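Long-range contacts in putative secreted salivary protein (Xenopsylla cheopis, PDB 5K6D), which inhibits the host voltage-gated sodium channel Nav1.5, acting as a secreted, disulfide-bonded toxin from flea saliva: residues Trp2-Arg7 / Gln19-Gly24; Leu25-Gly30 / Asp72-Ser77. All coordinates share one frame; numbering follows the deposited sequence.

Overall arrangement
The two contacts follow one another along the chain, and a short loop after strand 19-20 leads directly into strand 26-28. Interaction 1 joins strands 3-4 and 19-20 into a small antiparallel sheet at the surface, its centre about 11 Å from the centre of the chain. Interaction 2 has its centre about 3 Å from that of the chain, in a three-stranded antiparallel sheet where strand 73-76 runs between 26-28 and 57-60. The centres of the two contacts are about 10 Å apart, yet they touch: Trp2 packs on the backbone of Cys75, Lys76 and Ser77, and Ile21 CD1 on Ala26 CB. The amino-terminal sheet is thereby packed onto the central disulfide-bonded core of this toxin.

Interaction 1: Trp2-Arg7 / Gln19-Gly24; sequences WKVSER and QEIGNG
A minimal two-stranded antiparallel sheet pairs Lys3 and Val4 with Glu20 and Gln19. Trp2 and Ile21 lie side by side and point the same way. Trp2 has CG anti to its backbone N (chi1 -172°), while Ile21 holds CG1 in the crowded position between its N and carbonyl carbon, bringing CD1 to 3.3 Å from Trp2 CE3, a tight, oblique approach to the ring. Val4 CG1 covers one face of the indole, 3.4 Å above its plane and offset toward the rim. The Val4 and Ile21 side chains cross at about a right angle, with Val4 CG2 4.0 Å from Ile21 CG2. Backbone pairing fixes this register: Val4 and Gln19 exchange both N-H...O bonds, and Ile21 N lies almost on the Trp2 C=O axis and donates to that oxygen. On the sheet face opposite to Val4 and Gln19, Lys3 and Glu20 cross obliquely in a long salt bridge, Lys3 NZ to Glu20 OE1 3.7 Å. Glu20 bends at chi2 (70°), which lets OE2 take Trp2 N on its syn lone pair at 3.2 Å. At the far end the Gln19 and Glu6 side chains cross obliquely, amide and carboxylate planes 60° apart; Glu6 OE1 accepts Lys14 N. Gln19 OE1 rests 3.4 Å from Glu6 CG.

Interaction 2: Leu25-Gly30 / Asp72-Ser77; sequences LATAKG and DCYCKS
Ala26 and Ala28 of one strand and Cys73 and Cys75 of the other share one face of an antiparallel pair, their small groups meeting with CB of Ala28 4.0 Å from CB of Cys73. The same Ala28 methyl also reaches Cys75 SG, at 4.2 Å. Backbone bonds run both ways in the Ala26-Cys75 and Ala28-Cys73 pairs; Cys75 N to Ala26 O is the straightest, at 175°. Across the other face Leu25 crosses Tyr74 at about a right angle, its CD1 lying 3.8 Å from Tyr74 CB, while CD2 leans on CA of Lys76. Thr27 runs alongside the Tyr74 ring and sets OG1 near CE2; the phenol OH is bonded to Asn69 N. At the polar edge Asp72 OD1 accepts Gly30 N at 2.8 Å, the donor coming from above the carboxylate plane. The positive phi of Gly30 (77°) favours glycine at this turn. Lys29 and Asp72 point the same way, and Lys29 NZ and Asp72 are bridged by two waters, each accepting from NZ and donating to one carboxylate oxygen. Disulfides tie Cys73 to Cys45 and Cys75 to Cys49, one turn apart on helix 38-51: this is the cysteine-stabilised alpha-beta motif, familiar from scorpion toxins that act on sodium channels.

Interaction 1: Trp2-Arg7 / Gln19-Gly24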
ATOM      1  N   TRP A   2       4.288 -13.624  -1.263  1.00 24.08           N
ATOM      2  CA  TRP A   2       3.773 -12.715  -0.252  1.00 17.83           C
ATOM      3  C   TRP A   2       2.261 -12.737  -0.268  1.00 16.69           C
ATOM      4  O   TRP A   2       1.638 -12.505  -1.305  1.00 19.24           O
ATOM      5  CB  TRP A   2       4.291 -11.303  -0.500  1.00 16.05           C
ATOM      6  CG  TRP A   2       3.992 -10.299   0.566  1.00 15.14           C
ATOM      7  CD1 TRP A   2       3.663 -10.532   1.872  1.00 17.22           C
ATOM      8  CD2 TRP A   2       4.002  -8.886   0.401  1.00 11.81           C
ATOM      9  NE1 TRP A   2       3.468  -9.336   2.529  1.00 16.59           N
ATOM     10  CE2 TRP A   2       3.675  -8.312   1.643  1.00 11.62           C
ATOM     11  CE3 TRP A   2       4.259  -8.046  -0.683  1.00 13.97           C
ATOM     12  CZ2 TRP A   2       3.594  -6.940   1.822  1.00 12.65           C
ATOM     13  CZ3 TRP A   2       4.181  -6.694  -0.504  1.00 14.24           C
ATOM     14  CH2 TRP A   2       3.853  -6.148   0.736  1.00 13.63           C
ATOM     15  N   LYS A   3       1.681 -13.029   0.886  1.00 15.61           N
ATOM     16  CA  LYS A   3       0.239 -12.948   1.050  1.00 14.65           C
ATOM     17  C   LYS A   3      -0.122 -11.738   1.899  1.00 12.93           C
ATOM     18  O   LYS A   3       0.539 -11.455   2.904  1.00 14.66           O
ATOM     19  CB  LYS A   3      -0.313 -14.219   1.688  1.00 16.45           C
ATOM     20  CG  LYS A   3      -0.122 -15.459   0.833  1.00 21.09           C
ATOM     21  CD  LYS A   3      -0.901 -16.637   1.391  1.00 23.66           C
ATOM     22  CE  LYS A   3      -0.513 -17.933   0.702  1.00 28.13           C
ATOM     23  NZ  LYS A   3       0.910 -18.285   0.962  1.00 32.67           N
ATOM     24  N   VAL A   4      -1.163 -11.024   1.490  1.00 11.49           N
ATOM     25  CA  VAL A   4      -1.625  -9.851   2.224  1.00 10.54           C
ATOM     26  C   VAL A   4      -3.131  -9.943   2.414  1.00 10.31           C
ATOM     27  O   VAL A   4      -3.803 -10.785   1.813  1.00 11.46           O
ATOM     28  CB  VAL A   4      -1.274  -8.532   1.496  1.00  9.66           C
ATOM     29  CG1 VAL A   4       0.241  -8.372   1.350  1.00 10.43           C
ATOM     30  CG2 VAL A   4      -1.957  -8.465   0.133  1.00 12.22           C
ATOM     31  N   SER A   5      -3.675  -9.073   3.255  1.00  9.89           N
ATOM     32  CA  SER A   5      -5.105  -9.110   3.554  1.00  9.63           C
ATOM     33  C   SER A   5      -5.925  -8.220   2.620  1.00  9.21           C
ATOM     34  O   SER A   5      -5.383  -7.333   1.951  1.00  8.61           O
ATOM     35  CB  SER A   5      -5.341  -8.676   4.992  1.00  9.97           C
ATOM     36  OG  SER A   5      -4.977  -7.313   5.142  1.00  8.71           O
ATOM     37  N   GLU A   6      -7.239  -8.436   2.602  1.00  9.69           N
ATOM     38  CA  GLU A   6      -8.133  -7.484   1.957  1.00  9.65           C
ATOM     39  C   GLU A   6      -7.928  -6.070   2.493  1.00  9.23           C
ATOM     40  O   GLU A   6      -7.947  -5.098   1.741  1.00  9.17           O
ATOM     41  CB  GLU A   6      -9.592  -7.871   2.162  1.00 11.15           C
ATOM     42  CG  GLU A   6     -10.014  -9.147   1.485  1.00 13.62           C
ATOM     43  CD  GLU A   6     -11.514  -9.388   1.565  1.00 14.97           C
ATOM     44  OE1 GLU A   6     -12.200  -8.744   2.379  1.00 14.08           O
ATOM     45  OE2 GLU A   6     -12.020 -10.232   0.789  1.00 18.50           O
ATOM     46  N   ARG A   7      -7.757  -5.952   3.805  1.00  8.29           N
ATOM     47  CA  ARG A   7      -7.525  -4.648   4.411  1.00  7.45           C
ATOM     48  C   ARG A   7      -6.311  -3.965   3.806  1.00  7.61           C
ATOM     49  O   ARG A   7      -6.326  -2.763   3.549  1.00  7.53           O
ATOM     50  CB  ARG A   7      -7.356  -4.788   5.915  1.00  7.79           C
ATOM     51  CG  ARG A   7      -8.627  -5.179   6.620  1.00  8.79           C
ATOM     52  CD  ARG A   7      -8.363  -5.375   8.089  1.00  8.37           C
ATOM     53  NE  ARG A   7      -8.085  -4.121   8.788  1.00  7.26           N
ATOM     54  CZ  ARG A   7      -6.972  -3.845   9.462  1.00  6.71           C
ATOM     55  NH1 ARG A   7      -5.961  -4.715   9.522  1.00  6.99           N
ATOM     56  NH2 ARG A   7      -6.877  -2.681  10.087  1.00  6.53           N
ATOM     57  N   GLN A  19      -4.260 -13.201   0.579  1.00 14.99           N
ATOM     58  CA  GLN A  19      -4.317 -12.809  -0.827  1.00 14.33           C
ATOM     59  C   GLN A  19      -2.924 -12.803  -1.432  1.00 14.10           C
ATOM     60  O   GLN A  19      -2.054 -12.046  -1.001  1.00 13.12           O
ATOM     61  CB  GLN A  19      -4.956 -11.430  -0.990  1.00 14.06           C
ATOM     62  CG  GLN A  19      -6.304 -11.290  -0.310  1.00 16.44           C
ATOM     63  CD  GLN A  19      -7.269 -10.473  -1.133  1.00 16.49           C
ATOM     64  OE1 GLN A  19      -7.499  -9.297  -0.861  1.00 16.81           O
ATOM     65  NE2 GLN A  19      -7.831 -11.095  -2.161  1.00 16.15           N
ATOM     66  N   GLU A  20      -2.720 -13.639  -2.440  1.00 15.40           N
ATOM     67  CA  GLU A  20      -1.415 -13.770  -3.075  1.00 16.80           C
ATOM     68  C   GLU A  20      -1.187 -12.660  -4.085  1.00 15.19           C
ATOM     69  O   GLU A  20      -2.017 -12.439  -4.965  1.00 20.23           O
ATOM     70  CB  GLU A  20      -1.296 -15.125  -3.773  1.00 19.14           C
ATOM     71  CG  GLU A  20       0.089 -15.410  -4.316  1.00 25.97           C
ATOM     72  CD  GLU A  20       1.099 -15.663  -3.214  1.00 30.32           C
ATOM     73  OE1 GLU A  20       0.775 -16.420  -2.275  1.00 33.91           O
ATOM     74  OE2 GLU A  20       2.206 -15.087  -3.277  1.00 29.11           O
ATOM     75  N   ILE A  21      -0.057 -11.978  -4.005  1.00 16.45           N
ATOM     76  CA  ILE A  21       0.179 -10.940  -4.994  1.00 17.85           C
ATOM     77  C   ILE A  21       1.444 -11.195  -5.828  1.00 20.96           C
ATOM     78  O   ILE A  21       1.754 -10.428  -6.738  1.00 22.24           O
ATOM     79  CB  ILE A  21       0.243  -9.576  -4.321  1.00 17.86           C
ATOM     80  CG1 ILE A  21       1.260  -9.626  -3.193  1.00 24.22           C
ATOM     81  CG2 ILE A  21      -1.129  -9.195  -3.752  1.00 18.78           C
ATOM     82  CD1 ILE A  21       1.623  -8.285  -2.696  1.00 24.69           C
ATOM     83  N   GLY A  22       2.156 -12.279  -5.536  1.00 19.86           N
ATOM     84  CA  GLY A  22       3.329 -12.639  -6.314  1.00 23.08           C
ATOM     85  C   GLY A  22       4.590 -11.947  -5.833  1.00 21.30           C
ATOM     86  O   GLY A  22       4.777 -11.750  -4.632  1.00 22.66           O
ATOM     87  N   ASN A  23       5.449 -11.562  -6.774  1.00 20.92           N
ATOM     88  CA  ASN A  23       6.771 -11.024  -6.442  1.00 20.02           C
ATOM     89  C   ASN A  23       6.902  -9.501  -6.478  1.00 21.23           C
ATOM     90  O   ASN A  23       7.963  -8.961  -6.167  1.00 23.99           O
ATOM     91  CB  ASN A  23       7.819 -11.622  -7.376  1.00 24.86           C
ATOM     92  CG  ASN A  23       7.993 -13.107  -7.176  1.00 27.70           C
ATOM     93  OD1 ASN A  23       7.842 -13.616  -6.066  1.00 28.34           O
ATOM     94  ND2 ASN A  23       8.315 -13.811  -8.249  1.00 29.94           N
ATOM     95  N   GLY A  24       5.834  -8.810  -6.854  1.00 19.05           N
ATOM     96  CA  GLY A  24       5.894  -7.365  -6.989  1.00 14.99           C
ATOM     97  C   GLY A  24       5.456  -6.634  -5.735  1.00 11.45           C
ATOM     98  O   GLY A  24       5.520  -7.169  -4.621  1.00 14.91           O
TER

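Interaction 2: Leu25-Gly30 / Asp72-Ser77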
ATOM      1  N   LEU A  25       4.994  -5.402  -5.916  1.00  9.48           N
ATOM      2  CA  LEU A  25       4.472  -4.593  -4.825  1.00  8.93           C
ATOM      3  C   LEU A  25       2.994  -4.877  -4.611  1.00  9.38           C
ATOM      4  O   LEU A  25       2.299  -5.294  -5.547  1.00  9.66           O
ATOM      5  CB  LEU A  25       4.667  -3.108  -5.122  1.00  9.09           C
ATOM      6  CG  LEU A  25       6.096  -2.684  -5.457  1.00 11.53           C
ATOM      7  CD1 LEU A  25       6.150  -1.180  -5.716  1.00 13.26           C
ATOM      8  CD2 LEU A  25       7.061  -3.088  -4.348  1.00 13.21           C
ATOM      9  N   ALA A  26       2.519  -4.651  -3.389  1.00  8.57           N
ATOM     10  CA  ALA A  26       1.093  -4.692  -3.086  1.00  8.60           C
ATOM     11  C   ALA A  26       0.483  -3.320  -3.312  1.00  6.51           C
ATOM     12  O   ALA A  26       0.973  -2.319  -2.770  1.00  7.70           O
ATOM     13  CB  ALA A  26       0.861  -5.140  -1.663  1.00 10.09           C
ATOM     14  N   THR A  27      -0.597  -3.265  -4.080  1.00  7.46           N
ATOM     15  CA  THR A  27      -1.293  -2.005  -4.266  1.00  7.50           C
ATOM     16  C   THR A  27      -2.299  -1.786  -3.144  1.00  6.39           C
ATOM     17  O   THR A  27      -3.338  -2.455  -3.074  1.00  7.07           O
ATOM     18  CB  THR A  27      -2.010  -1.954  -5.606  1.00  7.88           C
ATOM     19  OG1 THR A  27      -1.047  -2.124  -6.654  1.00  9.37           O
ATOM     20  CG2 THR A  27      -2.725  -0.618  -5.772  1.00 10.05           C
ATOM     21  N   ALA A  28      -1.963  -0.863  -2.251  1.00  6.11           N
ATOM     22  CA  ALA A  28      -2.854  -0.435  -1.184  1.00  6.77           C
ATOM     23  C   ALA A  28      -3.669   0.726  -1.725  1.00  6.55           C
ATOM     24  O   ALA A  28      -3.263   1.891  -1.665  1.00  6.98           O
ATOM     25  CB  ALA A  28      -2.069  -0.049   0.050  1.00  6.99           C
ATOM     26  N   LYS A  29      -4.804   0.378  -2.302  1.00  7.90           N
ATOM     27  CA  LYS A  29      -5.624   1.327  -3.018  1.00  9.48           C
ATOM     28  C   LYS A  29      -6.054   2.497  -2.140  1.00  9.38           C
ATOM     29  O   LYS A  29      -6.491   2.306  -0.999  1.00  9.63           O
ATOM     30  CB  LYS A  29      -6.857   0.623  -3.570  1.00 11.26           C
ATOM     31  CG  LYS A  29      -7.729   1.494  -4.444  1.00 14.45           C
ATOM     32  CD  LYS A  29      -8.887   0.687  -5.001  1.00 16.68           C
ATOM     33  CE  LYS A  29      -9.760   1.513  -5.931  1.00 20.82           C
ATOM     34  NZ  LYS A  29      -9.026   1.929  -7.158  1.00 22.74           N
ATOM     35  N   GLY A  30      -5.925   3.705  -2.677  1.00  9.71           N
ATOM     36  CA  GLY A  30      -6.490   4.893  -2.062  1.00  9.24           C
ATOM     37  C   GLY A  30      -5.789   5.492  -0.860  1.00  9.03           C
ATOM     38  O   GLY A  30      -6.207   6.548  -0.379  1.00 10.03           O
ATOM     39  N   ASP A  72      -2.742   5.904  -4.919  1.00 10.16           N
ATOM     40  CA  ASP A  72      -2.465   4.595  -4.349  1.00  8.87           C
ATOM     41  C   ASP A  72      -1.109   4.555  -3.662  1.00  8.05           C
ATOM     42  O   ASP A  72      -0.208   5.341  -3.952  1.00  8.71           O
ATOM     43  CB  ASP A  72      -2.540   3.499  -5.419  1.00  9.23           C
ATOM     44  CG  ASP A  72      -3.950   3.282  -5.946  1.00 10.07           C
ATOM     45  OD1 ASP A  72      -4.927   3.755  -5.324  1.00 11.11           O
ATOM     46  OD2 ASP A  72      -4.076   2.617  -7.001  1.00 11.97           O
ATOM     47  N   CYS A  73      -1.006   3.617  -2.735  1.00  8.21           N
ATOM     48  CA  CYS A  73       0.187   3.357  -1.956  1.00  7.34           C
ATOM     49  C   CYS A  73       0.718   2.001  -2.399  1.00  6.52           C
ATOM     50  O   CYS A  73      -0.063   1.072  -2.557  1.00  8.16           O
ATOM     51  CB  CYS A  73      -0.185   3.386  -0.477  1.00  7.49           C
ATOM     52  SG  CYS A  73       0.990   2.723   0.709  1.00  7.27           S
ATOM     53  N   TYR A  74       2.026   1.887  -2.605  1.00  7.05           N
ATOM     54  CA  TYR A  74       2.623   0.666  -3.138  1.00  7.74           C
ATOM     55  C   TYR A  74       3.598   0.100  -2.119  1.00  6.94           C
ATOM     56  O   TYR A  74       4.624   0.719  -1.806  1.00  7.97           O
ATOM     57  CB  TYR A  74       3.298   0.949  -4.485  1.00  8.72           C
ATOM     58  CG  TYR A  74       2.294   1.433  -5.507  1.00  8.07           C
ATOM     59  CD1 TYR A  74       1.977   2.780  -5.620  1.00  8.30           C
ATOM     60  CD2 TYR A  74       1.640   0.532  -6.345  1.00  9.12           C
ATOM     61  CE1 TYR A  74       1.036   3.218  -6.536  1.00  9.29           C
ATOM     62  CE2 TYR A  74       0.708   0.964  -7.269  1.00 10.02           C
ATOM     63  CZ  TYR A  74       0.418   2.306  -7.364  1.00  9.12           C
ATOM     64  OH  TYR A  74      -0.509   2.763  -8.279  1.00 12.20           O
ATOM     65  N   CYS A  75       3.251  -1.076  -1.595  1.00  6.93           N
ATOM     66  CA  CYS A  75       3.976  -1.680  -0.488  1.00  7.38           C
ATOM     67  C   CYS A  75       4.946  -2.754  -0.931  1.00  8.06           C
ATOM     68  O   CYS A  75       4.613  -3.609  -1.751  1.00  8.45           O
ATOM     69  CB  CYS A  75       3.000  -2.295   0.512  1.00  7.59           C
ATOM     70  SG  CYS A  75       1.769  -1.166   1.170  1.00  7.21           S
ATOM     71  N   LYS A  76       6.131  -2.717  -0.343  1.00  8.91           N
ATOM     72  CA  LYS A  76       7.174  -3.697  -0.581  1.00 10.19           C
ATOM     73  C   LYS A  76       7.154  -4.783   0.492  1.00 10.48           C
ATOM     74  O   LYS A  76       6.903  -4.498   1.664  1.00 10.30           O
ATOM     75  CB  LYS A  76       8.531  -2.994  -0.597  1.00 11.71           C
ATOM     76  CG  LYS A  76       9.672  -3.811  -1.168  1.00 19.57           C
ATOM     77  CD  LYS A  76      10.972  -3.004  -1.228  1.00 23.63           C
ATOM     78  CE  LYS A  76      10.725  -1.517  -1.464  1.00 26.57           C
ATOM     79  NZ  LYS A  76      11.886  -0.861  -2.147  1.00 30.48           N
ATOM     80  N   SER A  77       7.435  -6.022   0.102  1.00 11.35           N
ATOM     81  CA  SER A  77       7.469  -7.127   1.051  1.00 12.01           C
ATOM     82  C   SER A  77       8.654  -7.015   2.001  1.00 13.00           C
ATOM     83  O   SER A  77       9.577  -6.228   1.779  1.00 14.65           O
ATOM     84  CB  SER A  77       7.550  -8.461   0.315  1.00 13.97           C
ATOM     85  OG  SER A  77       8.856  -8.656  -0.201  1.00 18.15           O
TER
HETATM   86  O   HOH W   1      -6.198   0.897  -7.591  1.00 16.86           O
HETATM   87  O   HOH W   2      -7.367   4.158  -6.433  1.00 18.61           O